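Local coordinates for N-terminal acetyltransferase B complex subunit NAT3 (Candida albicans, PDB 5K04), which is the N-terminal acetyltransferase subunit of the NatB complex, a GNAT-family enzyme that binds coenzyme A and probably transfers acetyl groups to protein N-termini, at residues S3-Q8 with K45-P50; S55-A60 with A77-D82; T73-V78 with K92-L97. All coordinates share one frame; numbering follows the deposited sequence.

How the interactions relate
All three contacts build one mixed sheet and the helix packed on it. Interaction 1 pairs the outermost strand 3-6 with strand 43-48, which then meets strand 53-65 of interaction 2: S46 OG lies 2.6 Å from S55 OG, and the two centres are about 11 Å apart. Interactions 2 and 3 share A77 and V78, with centres about 9 Å apart; M59 O lies 2.9 Å from T76 N, and M58 CE reaches L97 CD1 at 3.7 Å. Coenzyme A runs beside residues 78-80, touching interactions 2 and 3 directly, whereas the side chain of S46 in interaction 1 stays about 8 Å from it.

Interaction 1 (S3-Q8 with K45-P50); sequences SIKPFQ and KSVETP
S3 and K5 pair antiparallel with V47 and K45, joining the outermost strand 3-6 to strand 43-48 of the GNAT sheet. Backbone bonding comes first. S3 N donates to V47 O at 2.8 Å, and K5 and K45 exchange two nearly straight bonds, K5 N to K45 O at 2.9 Å and K45 N to K5 O at 2.8 Å (172° at the hydrogen). The return bond from V47 N to S3 O is bent to 129° and weak. Between these pairs I4 faces S46 as a non-hydrogen-bonded pair, where S46 CA approaches S3 O at 3.3 Å in a CA-H...O contact. P6, with no N-H to give, closes the strand.

Aliphatic packing lies on the face carrying K5, K45 and V47. K45 CG sits between its own backbone N and carbonyl carbon (chi1 60°), 3.4 Å from K5 O; the extended chain beyond carries CE alongside K5 CB at 3.9 Å. K5 instead bends at chi2, which turns CD off the line of CB and CG. K45 CB also meets the edge of the F7 ring, which stacks with F43. Lysine suits both places, since its methylenes can cover the sheet while the ammonium group reaches beyond it.

The polar ends find partners outside the two strands. K45 NZ forms a salt bridge with D11, and K5 NZ one with D249 of the partner subunit. S3 OG holds a water at 2.6 Å and bonds to the backbone N of that same D249, while I4 N, on the outer side of the strand, is bonded to D247 of the partner subunit.

Backbone groups of S3, K5, K45 and V47 thus join the strands, whereas I4 N, S3 OG and K5 NZ bind this sheet edge to the other NatB subunit; the charge of K45 is paired internally.

Interaction 2 (S55-A60 with A77-D82); sequences SGYMMA and AVTVLD. Unlike the reference sequence in segment 77-82: L81 (reference Ser). With COA (coenzyme A), chain D.
One face of the Y57 ring carries T79 OG1, which lies 3.5 Å above the ring plane and is displaced toward the rim, close to CE2 and CZ. The two side chains run side by side in the same direction from a hydrogen-bonded antiparallel pair. T79 OG1 stands between its own backbone N and carbonyl carbon (chi1 43°), and this buried oxygen has no hydrogen-bond partner in the model. Tyrosine offers a flat ring for T79 to lie against, and a hydroxyl that N19 holds.

Backbone bonds hold the strands nearly exactly antiparallel: M59 N to A77 O at 2.8 Å, Y57 N to T79 O at 3.1 Å, and L81 N to S55 O at 2.6 Å. Between the last two, G56 CA comes within 3.0 Å of T79 O; glycine suits this place because a beta carbon here would run into that oxygen. This is the hairpin of strands 53-65 and 70-80 in the GNAT fold, whose second strand lines the coenzyme A pocket; the pantetheine arm passes along V78, T79 and V80, though its fit at T79 is too close in the model to interpret.

On the face opposite Y57, M58 bends at chi2 and chi3, and its CE touches V78 CG2 at 3.4 Å. On the Y57 side, M59 SD lies 3.9 Å from A77 CB in apolar contact.

Interaction 3 (T73-V78 with K92-L97); sequences THITAV and KLCLEL. With COA (coenzyme A), chain D.
I75 and L97 meet through torsions that bring I75 CG1 and L97 CD1 together between strand and helix. I75 CG1 lies anti to its carbonyl carbon and beside the backbone N (chi1 -67°), while L97 CD1 lies anti to CA (chi2 168°), which brings it to I75. The two side chains cross obliquely, with L97 CD1 3.6 Å from I75 CG1 and 3.9 Å from I75 CD1.

V78, nearer the coenzyme, divides its two methyl groups between successive helix residues. The V78 and L93 side chains slide past each other in opposite directions, V78 CG1 coming 4.1 Å from L93 CD1. V78 CG2, anti to the carbonyl carbon, sits 3.9 Å from C94 SG. The same sulfur lies 4.4 Å from I75 CD1, so C94 bridges the two strand residues. A branched valine suits this spot because it fills two directions, and the short cysteine fits where the longer leucines L93 and L97, four residues apart, reach in.

The axes of residues 73-78 and 92-96 run roughly antiparallel, at 149°, and are 10.0 Å apart at closest. Strand 70-80, the turn after it and helix 89-96 form the core coenzyme-binding element of GNAT enzymes: G88 N just before the helix, and A90 N and S91 OG within it, bond to coenzyme A. T76 and A77 both face M59 in a classic beta bulge, which falls between I75 and V78 and lets both turn toward the helix.

I75 also rests on I109 and L111, and L97 on M58 and A60. No hydrogen bond crosses between the segments. Strand and helix are joined by buried apolar packing, while polar bonding to the coenzyme comes from elsewhere, including the turn, the first helical residues and K126.

Interaction 1 (S3-Q8 with K45-P50)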
loop_
_atom_site.group_PDB
_atom_site.type_symbol
_atom_site.label_atom_id
_atom_site.label_comp_id
_atom_site.label_asym_id
_atom_site.label_seq_id
_atom_site.Cartn_x
_atom_site.Cartn_y
_atom_site.Cartn_z
ATOM N N SER B 3 -6.798 -4.141 21.945
ATOM C CA SER B 3 -7.859 -3.155 21.887
ATOM C C SER B 3 -8.494 -3.239 20.506
ATOM O O SER B 3 -7.878 -3.708 19.545
ATOM C CB SER B 3 -7.337 -1.736 22.178
ATOM O OG SER B 3 -6.557 -1.723 23.370
ATOM N N ILE B 4 -9.745 -2.811 20.405
ATOM C CA ILE B 4 -10.490 -2.902 19.161
ATOM C C ILE B 4 -10.735 -1.499 18.632
ATOM O O ILE B 4 -11.142 -0.600 19.384
ATOM C CB ILE B 4 -11.796 -3.691 19.358
ATOM C CG1 ILE B 4 -11.445 -5.178 19.510
ATOM C CG2 ILE B 4 -12.715 -3.514 18.175
ATOM C CD1 ILE B 4 -12.617 -6.064 19.863
ATOM N N LYS B 5 -10.468 -1.314 17.339
ATOM C CA LYS B 5 -10.594 -0.043 16.646
ATOM C C LYS B 5 -11.331 -0.229 15.323
ATOM O O LYS B 5 -11.289 -1.304 14.712
ATOM C CB LYS B 5 -9.234 0.614 16.360
ATOM C CG LYS B 5 -8.272 0.743 17.540
ATOM C CD LYS B 5 -8.778 1.641 18.658
ATOM C CE LYS B 5 -7.815 1.552 19.843
ATOM N NZ LYS B 5 -8.322 2.217 21.100
ATOM N N PRO B 6 -12.008 0.817 14.857
ATOM C CA PRO B 6 -12.631 0.749 13.543
ATOM C C PRO B 6 -11.577 0.634 12.465
ATOM O O PRO B 6 -10.516 1.266 12.529
ATOM C CB PRO B 6 -13.391 2.071 13.436
ATOM C CG PRO B 6 -13.549 2.537 14.847
ATOM C CD PRO B 6 -12.299 2.089 15.540
ATOM N N PHE B 7 -11.900 -0.173 11.463
ATOM C CA PHE B 7 -11.031 -0.372 10.329
ATOM C C PHE B 7 -11.171 0.804 9.370
ATOM O O PHE B 7 -12.268 1.345 9.172
ATOM C CB PHE B 7 -11.387 -1.693 9.650
ATOM C CG PHE B 7 -10.395 -2.148 8.633
ATOM C CD1 PHE B 7 -10.500 -1.731 7.319
ATOM C CD2 PHE B 7 -9.376 -3.034 8.976
ATOM C CE1 PHE B 7 -9.603 -2.174 6.352
ATOM C CE2 PHE B 7 -8.478 -3.476 8.015
ATOM C CZ PHE B 7 -8.587 -3.038 6.698
ATOM N N GLN B 8 -10.044 1.213 8.803
ATOM C CA GLN B 8 -9.998 2.263 7.805
ATOM C C GLN B 8 -9.211 1.748 6.611
ATOM O O GLN B 8 -8.298 0.932 6.755
ATOM C CB GLN B 8 -9.354 3.558 8.357
ATOM C CG GLN B 8 -10.038 4.139 9.601
ATOM C CD GLN B 8 -11.311 4.917 9.270
ATOM O OE1 GLN B 8 -11.594 5.207 8.103
ATOM N NE2 GLN B 8 -12.078 5.271 10.307
ATOM N N LYS B 45 -10.813 -3.925 13.751
ATOM C CA LYS B 45 -9.511 -4.537 13.867
ATOM C C LYS B 45 -9.115 -4.614 15.333
ATOM O O LYS B 45 -9.542 -3.806 16.170
ATOM C CB LYS B 45 -8.454 -3.746 13.084
ATOM C CG LYS B 45 -8.281 -2.293 13.559
ATOM C CD LYS B 45 -7.055 -1.644 12.920
ATOM C CE LYS B 45 -6.860 -0.204 13.371
ATOM N NZ LYS B 45 -5.703 0.393 12.619
ATOM N N SER B 46 -8.305 -5.620 15.629
ATOM C CA SER B 46 -7.636 -5.707 16.910
ATOM C C SER B 46 -6.267 -5.069 16.771
ATOM O O SER B 46 -5.669 -5.067 15.691
ATOM C CB SER B 46 -7.511 -7.160 17.385
ATOM O OG SER B 46 -6.819 -7.975 16.441
ATOM N N VAL B 47 -5.778 -4.534 17.887
ATOM C CA VAL B 47 -4.575 -3.712 17.936
ATOM C C VAL B 47 -3.878 -3.999 19.260
ATOM O O VAL B 47 -4.531 -4.264 20.274
ATOM C CB VAL B 47 -4.979 -2.229 17.739
ATOM C CG1 VAL B 47 -4.138 -1.306 18.516
ATOM C CG2 VAL B 47 -5.008 -1.857 16.235
ATOM N N GLU B 48 -2.550 -3.979 19.242
ATOM C CA GLU B 48 -1.766 -4.385 20.395
ATOM C C GLU B 48 -0.769 -3.310 20.810
ATOM O O GLU B 48 -0.223 -2.575 19.983
ATOM C CB GLU B 48 -0.985 -5.692 20.138
ATOM C CG GLU B 48 -1.808 -6.842 19.643
ATOM C CD GLU B 48 -2.885 -7.278 20.629
ATOM O OE1 GLU B 48 -3.934 -7.777 20.158
ATOM O OE2 GLU B 48 -2.669 -7.144 21.851
ATOM N N THR B 49 -0.543 -3.248 22.111
ATOM C CA THR B 49 0.627 -2.588 22.661
ATOM C C THR B 49 2.024 -3.192 22.624
ATOM O O THR B 49 2.186 -4.393 22.872
ATOM C CB THR B 49 0.655 -2.785 24.168
ATOM O OG1 THR B 49 0.613 -4.196 24.444
ATOM C CG2 THR B 49 -0.552 -2.131 24.781
ATOM N N PRO B 50 2.999 -2.382 22.150
ATOM C CA PRO B 50 2.986 -0.914 22.265
ATOM C C PRO B 50 2.874 0.011 21.005
ATOM O O PRO B 50 2.856 1.221 21.232
ATOM C CB PRO B 50 4.337 -0.643 22.931
ATOM C CG PRO B 50 5.225 -1.755 22.434
ATOM C CD PRO B 50 4.360 -2.858 21.862
HETATM O O HOH W 1 -4.090 -1.985 22.766
#

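Interaction 2 (S55-A60 with A77-D82)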
loop_
_atom_site.group_PDB
_atom_site.type_symbol
_atom_site.label_atom_id
_atom_site.label_comp_id
_atom_site.label_asym_id
_atom_site.label_seq_id
_atom_site.Cartn_x
_atom_site.Cartn_y
_atom_site.Cartn_z
ATOM N N SER B 55 -3.369 -6.686 14.960
ATOM C CA SER B 55 -3.172 -8.089 15.280
ATOM C C SER B 55 -4.220 -8.991 14.633
ATOM O O SER B 55 -4.042 -10.216 14.622
ATOM C CB SER B 55 -3.196 -8.267 16.799
ATOM O OG SER B 55 -4.350 -7.653 17.342
ATOM N N GLY B 56 -5.296 -8.413 14.100
ATOM C CA GLY B 56 -6.332 -9.165 13.419
ATOM C C GLY B 56 -7.473 -8.247 13.037
ATOM O O GLY B 56 -7.496 -7.067 13.392
ATOM N N TYR B 57 -8.432 -8.810 12.299
ATOM C CA TYR B 57 -9.619 -8.044 11.955
ATOM C C TYR B 57 -10.802 -8.969 11.711
ATOM O O TYR B 57 -10.652 -10.177 11.505
ATOM C CB TYR B 57 -9.397 -7.128 10.734
ATOM C CG TYR B 57 -8.934 -7.808 9.447
ATOM C CD1 TYR B 57 -9.841 -8.360 8.548
ATOM C CD2 TYR B 57 -7.583 -7.848 9.120
ATOM C CE1 TYR B 57 -9.407 -8.961 7.368
ATOM C CE2 TYR B 57 -7.135 -8.436 7.965
ATOM C CZ TYR B 57 -8.043 -8.992 7.083
ATOM O OH TYR B 57 -7.558 -9.572 5.934
ATOM N N MET B 58 -11.989 -8.355 11.775
ATOM C CA MET B 58 -13.272 -8.971 11.480
ATOM C C MET B 58 -13.970 -8.169 10.387
ATOM O O MET B 58 -14.042 -6.938 10.464
ATOM C CB MET B 58 -14.164 -9.022 12.725
ATOM C CG MET B 58 -15.642 -8.955 12.394
ATOM S SD MET B 58 -16.164 -10.405 11.537
ATOM C CE MET B 58 -15.789 -11.479 12.837
ATOM N N MET B 59 -14.428 -8.869 9.346
ATOM C CA MET B 59 -15.313 -8.322 8.330
ATOM C C MET B 59 -16.594 -9.125 8.412
ATOM O O MET B 59 -16.579 -10.342 8.207
ATOM C CB MET B 59 -14.723 -8.414 6.916
ATOM C CG MET B 59 -13.324 -7.836 6.766
ATOM S SD MET B 59 -12.564 -8.315 5.238
ATOM C CE MET B 59 -13.775 -7.604 4.243
ATOM N N ALA B 60 -17.689 -8.455 8.744
ATOM C CA ALA B 60 -18.992 -9.085 8.784
ATOM C C ALA B 60 -19.999 -8.172 8.089
ATOM O O ALA B 60 -19.714 -7.013 7.776
ATOM C CB ALA B 60 -19.420 -9.396 10.230
ATOM N N ALA B 77 -14.873 -12.699 7.071
ATOM C CA ALA B 77 -13.445 -12.897 7.310
ATOM C C ALA B 77 -13.069 -12.586 8.758
ATOM O O ALA B 77 -13.394 -11.511 9.280
ATOM C CB ALA B 77 -12.613 -12.028 6.352
ATOM N N VAL B 78 -12.371 -13.533 9.383
ATOM C CA VAL B 78 -11.648 -13.346 10.633
ATOM C C VAL B 78 -10.238 -13.879 10.433
ATOM O O VAL B 78 -10.065 -15.000 9.944
ATOM C CB VAL B 78 -12.306 -14.097 11.804
ATOM C CG1 VAL B 78 -11.773 -13.583 13.123
ATOM C CG2 VAL B 78 -13.796 -13.979 11.743
ATOM N N THR B 79 -9.235 -13.088 10.819
ATOM C CA THR B 79 -7.849 -13.526 10.808
ATOM C C THR B 79 -7.117 -12.874 11.963
ATOM O O THR B 79 -7.454 -11.773 12.400
ATOM C CB THR B 79 -7.093 -13.196 9.508
ATOM O OG1 THR B 79 -7.394 -11.857 9.078
ATOM C CG2 THR B 79 -7.483 -14.153 8.454
ATOM N N VAL B 80 -6.081 -13.561 12.417
ATOM C CA VAL B 80 -5.265 -13.134 13.536
ATOM C C VAL B 80 -3.810 -13.314 13.142
ATOM O O VAL B 80 -3.430 -14.368 12.620
ATOM C CB VAL B 80 -5.596 -13.939 14.806
ATOM C CG1 VAL B 80 -4.650 -13.577 15.956
ATOM C CG2 VAL B 80 -7.048 -13.712 15.195
ATOM N N LEU B 81 -3.013 -12.268 13.352
ATOM C CA LEU B 81 -1.565 -12.348 13.188
ATOM C C LEU B 81 -0.984 -13.506 14.001
ATOM O O LEU B 81 -1.389 -13.743 15.142
ATOM C CB LEU B 81 -0.935 -11.019 13.619
ATOM C CG LEU B 81 0.574 -10.882 13.497
ATOM C CD1 LEU B 81 0.944 -11.105 12.054
ATOM C CD2 LEU B 81 1.035 -9.501 14.004
ATOM N N ASP B 82 -0.020 -14.224 13.395
ATOM C CA ASP B 82 0.566 -15.424 14.007
ATOM C C ASP B 82 1.091 -15.176 15.423
ATOM O O ASP B 82 0.962 -16.039 16.297
ATOM C CB ASP B 82 1.694 -15.959 13.114
ATOM C CG ASP B 82 2.745 -14.902 12.794
ATOM O OD1 ASP B 82 2.650 -13.777 13.331
ATOM O OD2 ASP B 82 3.664 -15.197 11.995
HETATM N N1A COA D . -4.397 -25.757 16.006
HETATM C C2A COA D . -5.278 -26.663 16.808
HETATM N N3A COA D . -6.468 -25.873 17.331
HETATM C C4A COA D . -6.715 -24.422 17.186
HETATM C C5A COA D . -5.668 -23.480 16.402
HETATM C C6A COA D . -4.468 -24.264 15.736
HETATM N N6A COA D . -3.494 -23.655 14.893
HETATM N N7A COA D . -6.216 -22.036 16.237
HETATM C C8A COA D . -7.659 -21.882 16.840
HETATM N N9A COA D . -7.841 -23.433 17.334
HETATM C C1B COA D . -9.324 -23.842 17.861
HETATM C C2B COA D . -9.375 -24.690 19.170
HETATM O O2B COA D . -9.807 -26.046 19.303
HETATM C C3B COA D . -9.606 -23.475 20.040
HETATM O O3B COA D . -9.683 -23.302 21.459
HETATM P P3B COA D . -8.767 -23.325 22.813
HETATM O O7A COA D . -8.800 -21.910 23.363
HETATM O O8A COA D . -9.525 -24.270 23.754
HETATM O O9A COA D . -7.391 -23.781 22.390
HETATM C C4B COA D . -10.219 -22.340 19.056
HETATM O O4B COA D . -10.235 -22.710 17.617
HETATM C C5B COA D . -10.187 -20.828 19.501
HETATM O O5B COA D . -8.992 -20.042 19.523
HETATM P P1A COA D . -8.450 -18.521 19.464
HETATM O O1A COA D . -9.630 -17.631 19.586
HETATM O O2A COA D . -7.400 -18.352 20.520
HETATM O O3A COA D . -7.797 -18.420 18.045
HETATM P P2A COA D . -6.733 -17.543 17.209
HETATM O O4A COA D . -5.407 -18.238 17.318
HETATM O O5A COA D . -6.816 -16.157 17.623
HETATM O O6A COA D . -7.282 -17.780 15.717
HETATM C CBP COA D . -7.709 -18.659 13.243
HETATM C CCP COA D . -7.865 -18.809 14.906
HETATM C CDP COA D . -8.350 -20.006 12.465
HETATM C CEP COA D . -8.462 -17.233 12.724
HETATM C CAP COA D . -6.013 -18.546 12.880
HETATM O OAP COA D . -5.144 -19.377 13.613
HETATM C C9P COA D . -5.701 -17.935 11.420
HETATM O O9P COA D . -5.480 -18.699 10.318
HETATM N N8P COA D . -6.247 -16.538 11.166
HETATM C C7P COA D . -6.913 -16.125 9.799
HETATM C C6P COA D . -7.068 -17.241 8.701
HETATM C C5P COA D . -8.131 -18.489 8.780
HETATM O O5P COA D . -7.767 -19.775 8.712
HETATM N N4P COA D . -9.535 -18.115 9.048
HETATM C C3P COA D . -10.664 -18.091 9.952
HETATM C C2P COA D . -11.310 -19.172 10.803
HETATM S S1P COA D . -12.224 -20.534 10.145
#

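Interaction 3 (T73-V78 with K92-L97)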
loop_
_atom_site.group_PDB
_atom_site.type_symbol
_atom_site.label_atom_id
_atom_site.label_comp_id
_atom_site.label_asym_id
_atom_site.label_seq_id
_atom_site.Cartn_x
_atom_site.Cartn_y
_atom_site.Cartn_z
ATOM N N THR B 73 -26.814 -11.681 10.618
ATOM C CA THR B 73 -25.455 -11.239 10.346
ATOM C C THR B 73 -24.631 -12.406 9.818
ATOM O O THR B 73 -24.902 -13.577 10.107
ATOM C CB THR B 73 -24.769 -10.637 11.577
ATOM O OG1 THR B 73 -24.219 -11.676 12.368
ATOM C CG2 THR B 73 -25.764 -9.895 12.408
ATOM N N HIS B 74 -23.623 -12.065 9.022
ATOM C CA HIS B 74 -22.774 -13.041 8.365
ATOM C C HIS B 74 -21.324 -12.637 8.564
ATOM O O HIS B 74 -20.968 -11.473 8.351
ATOM C CB HIS B 74 -23.088 -13.149 6.871
ATOM C CG HIS B 74 -22.248 -14.162 6.164
ATOM N ND1 HIS B 74 -22.602 -15.493 6.085
ATOM C CD2 HIS B 74 -21.055 -14.048 5.532
ATOM C CE1 HIS B 74 -21.668 -16.151 5.421
ATOM N NE2 HIS B 74 -20.715 -15.301 5.085
ATOM N N ILE B 75 -20.502 -13.594 8.992
ATOM C CA ILE B 75 -19.059 -13.400 9.084
ATOM C C ILE B 75 -18.437 -13.766 7.739
ATOM O O ILE B 75 -18.617 -14.890 7.257
ATOM C CB ILE B 75 -18.458 -14.249 10.214
ATOM C CG1 ILE B 75 -18.947 -13.765 11.575
ATOM C CG2 ILE B 75 -16.949 -14.185 10.159
ATOM C CD1 ILE B 75 -18.772 -14.801 12.671
ATOM N N THR B 76 -17.708 -12.829 7.127
ATOM C CA THR B 76 -16.981 -13.140 5.901
ATOM C C THR B 76 -15.500 -13.399 6.129
ATOM O O THR B 76 -14.928 -14.261 5.463
ATOM C CB THR B 76 -17.145 -12.023 4.867
ATOM O OG1 THR B 76 -16.321 -10.912 5.214
ATOM C CG2 THR B 76 -18.550 -11.597 4.860
ATOM N N ALA B 77 -14.873 -12.699 7.071
ATOM C CA ALA B 77 -13.445 -12.897 7.310
ATOM C C ALA B 77 -13.069 -12.586 8.758
ATOM O O ALA B 77 -13.394 -11.511 9.280
ATOM C CB ALA B 77 -12.613 -12.028 6.352
ATOM N N VAL B 78 -12.371 -13.533 9.383
ATOM C CA VAL B 78 -11.648 -13.346 10.633
ATOM C C VAL B 78 -10.238 -13.879 10.433
ATOM O O VAL B 78 -10.065 -15.000 9.944
ATOM C CB VAL B 78 -12.306 -14.097 11.804
ATOM C CG1 VAL B 78 -11.773 -13.583 13.123
ATOM C CG2 VAL B 78 -13.796 -13.979 11.743
ATOM N N LYS B 92 -12.516 -13.510 20.466
ATOM C CA LYS B 92 -12.965 -12.194 20.924
ATOM C C LYS B 92 -13.555 -11.373 19.780
ATOM O O LYS B 92 -14.599 -10.733 19.945
ATOM C CB LYS B 92 -11.810 -11.433 21.585
ATOM C CG LYS B 92 -11.881 -9.903 21.402
ATOM C CD LYS B 92 -10.815 -9.129 22.196
ATOM C CE LYS B 92 -11.399 -8.560 23.487
ATOM N NZ LYS B 92 -12.487 -7.540 23.234
ATOM N N LEU B 93 -12.892 -11.378 18.619
ATOM C CA LEU B 93 -13.394 -10.665 17.443
ATOM C C LEU B 93 -14.781 -11.162 17.030
ATOM O O LEU B 93 -15.656 -10.360 16.672
ATOM C CB LEU B 93 -12.406 -10.825 16.286
ATOM C CG LEU B 93 -11.083 -10.068 16.426
ATOM C CD1 LEU B 93 -10.066 -10.590 15.432
ATOM C CD2 LEU B 93 -11.294 -8.573 16.228
ATOM N N CYS B 94 -14.995 -12.484 17.078
ATOM C CA CYS B 94 -16.304 -13.040 16.750
ATOM C C CYS B 94 -17.343 -12.680 17.819
ATOM O O CYS B 94 -18.485 -12.323 17.494
ATOM C CB CYS B 94 -16.187 -14.567 16.555
ATOM S SG CYS B 94 -15.154 -15.136 15.220
ATOM N N LEU B 95 -16.949 -12.714 19.099
ATOM C CA LEU B 95 -17.878 -12.414 20.188
ATOM C C LEU B 95 -18.252 -10.927 20.261
ATOM O O LEU B 95 -19.361 -10.590 20.682
ATOM C CB LEU B 95 -17.270 -12.874 21.504
ATOM C CG LEU B 95 -17.320 -14.371 21.790
ATOM C CD1 LEU B 95 -16.761 -14.643 23.189
ATOM C CD2 LEU B 95 -18.749 -14.897 21.668
ATOM N N GLU B 96 -17.350 -10.033 19.847
ATOM C CA GLU B 96 -17.636 -8.597 19.833
ATOM C C GLU B 96 -18.813 -8.241 18.915
ATOM O O GLU B 96 -19.488 -7.230 19.139
ATOM C CB GLU B 96 -16.372 -7.838 19.405
ATOM C CG GLU B 96 -16.565 -6.365 19.010
ATOM C CD GLU B 96 -16.961 -5.443 20.164
ATOM O OE1 GLU B 96 -17.303 -4.270 19.883
ATOM O OE2 GLU B 96 -16.923 -5.871 21.342
ATOM N N LEU B 97 -19.056 -9.040 17.866
ATOM C CA LEU B 97 -20.228 -8.828 17.016
ATOM C C LEU B 97 -21.509 -8.799 17.842
ATOM O O LEU B 97 -22.395 -7.970 17.605
ATOM C CB LEU B 97 -20.312 -9.930 15.962
ATOM C CG LEU B 97 -19.278 -9.869 14.844
ATOM C CD1 LEU B 97 -19.288 -11.155 14.037
ATOM C CD2 LEU B 97 -19.577 -8.693 13.953
HETATM N N1A COA D . -4.397 -25.757 16.006
HETATM C C2A COA D . -5.278 -26.663 16.808
HETATM N N3A COA D . -6.468 -25.873 17.331
HETATM C C4A COA D . -6.715 -24.422 17.186
HETATM C C5A COA D . -5.668 -23.480 16.402
HETATM C C6A COA D . -4.468 -24.264 15.736
HETATM N N6A COA D . -3.494 -23.655 14.893
HETATM N N7A COA D . -6.216 -22.036 16.237
HETATM C C8A COA D . -7.659 -21.882 16.840
HETATM N N9A COA D . -7.841 -23.433 17.334
HETATM C C1B COA D . -9.324 -23.842 17.861
HETATM C C2B COA D . -9.375 -24.690 19.170
HETATM O O2B COA D . -9.807 -26.046 19.303
HETATM C C3B COA D . -9.606 -23.475 20.040
HETATM O O3B COA D . -9.683 -23.302 21.459
HETATM P P3B COA D . -8.767 -23.325 22.813
HETATM O O7A COA D . -8.800 -21.910 23.363
HETATM O O8A COA D . -9.525 -24.270 23.754
HETATM O O9A COA D . -7.391 -23.781 22.390
HETATM C C4B COA D . -10.219 -22.340 19.056
HETATM O O4B COA D . -10.235 -22.710 17.617
HETATM C C5B COA D . -10.187 -20.828 19.501
HETATM O O5B COA D . -8.992 -20.042 19.523
HETATM P P1A COA D . -8.450 -18.521 19.464
HETATM O O1A COA D . -9.630 -17.631 19.586
HETATM O O2A COA D . -7.400 -18.352 20.520
HETATM O O3A COA D . -7.797 -18.420 18.045
HETATM P P2A COA D . -6.733 -17.543 17.209
HETATM O O4A COA D . -5.407 -18.238 17.318
HETATM O O5A COA D . -6.816 -16.157 17.623
HETATM O O6A COA D . -7.282 -17.780 15.717
HETATM C CBP COA D . -7.709 -18.659 13.243
HETATM C CCP COA D . -7.865 -18.809 14.906
HETATM C CDP COA D . -8.350 -20.006 12.465
HETATM C CEP COA D . -8.462 -17.233 12.724
HETATM C CAP COA D . -6.013 -18.546 12.880
HETATM O OAP COA D . -5.144 -19.377 13.613
HETATM C C9P COA D . -5.701 -17.935 11.420
HETATM O O9P COA D . -5.480 -18.699 10.318
HETATM N N8P COA D . -6.247 -16.538 11.166
HETATM C C7P COA D . -6.913 -16.125 9.799
HETATM C C6P COA D . -7.068 -17.241 8.701
HETATM C C5P COA D . -8.131 -18.489 8.780
HETATM O O5P COA D . -7.767 -19.775 8.712
HETATM N N4P COA D . -9.535 -18.115 9.048
HETATM C C3P COA D . -10.664 -18.091 9.952
HETATM C C2P COA D . -11.310 -19.172 10.803
HETATM S S1P COA D . -12.224 -20.534 10.145
#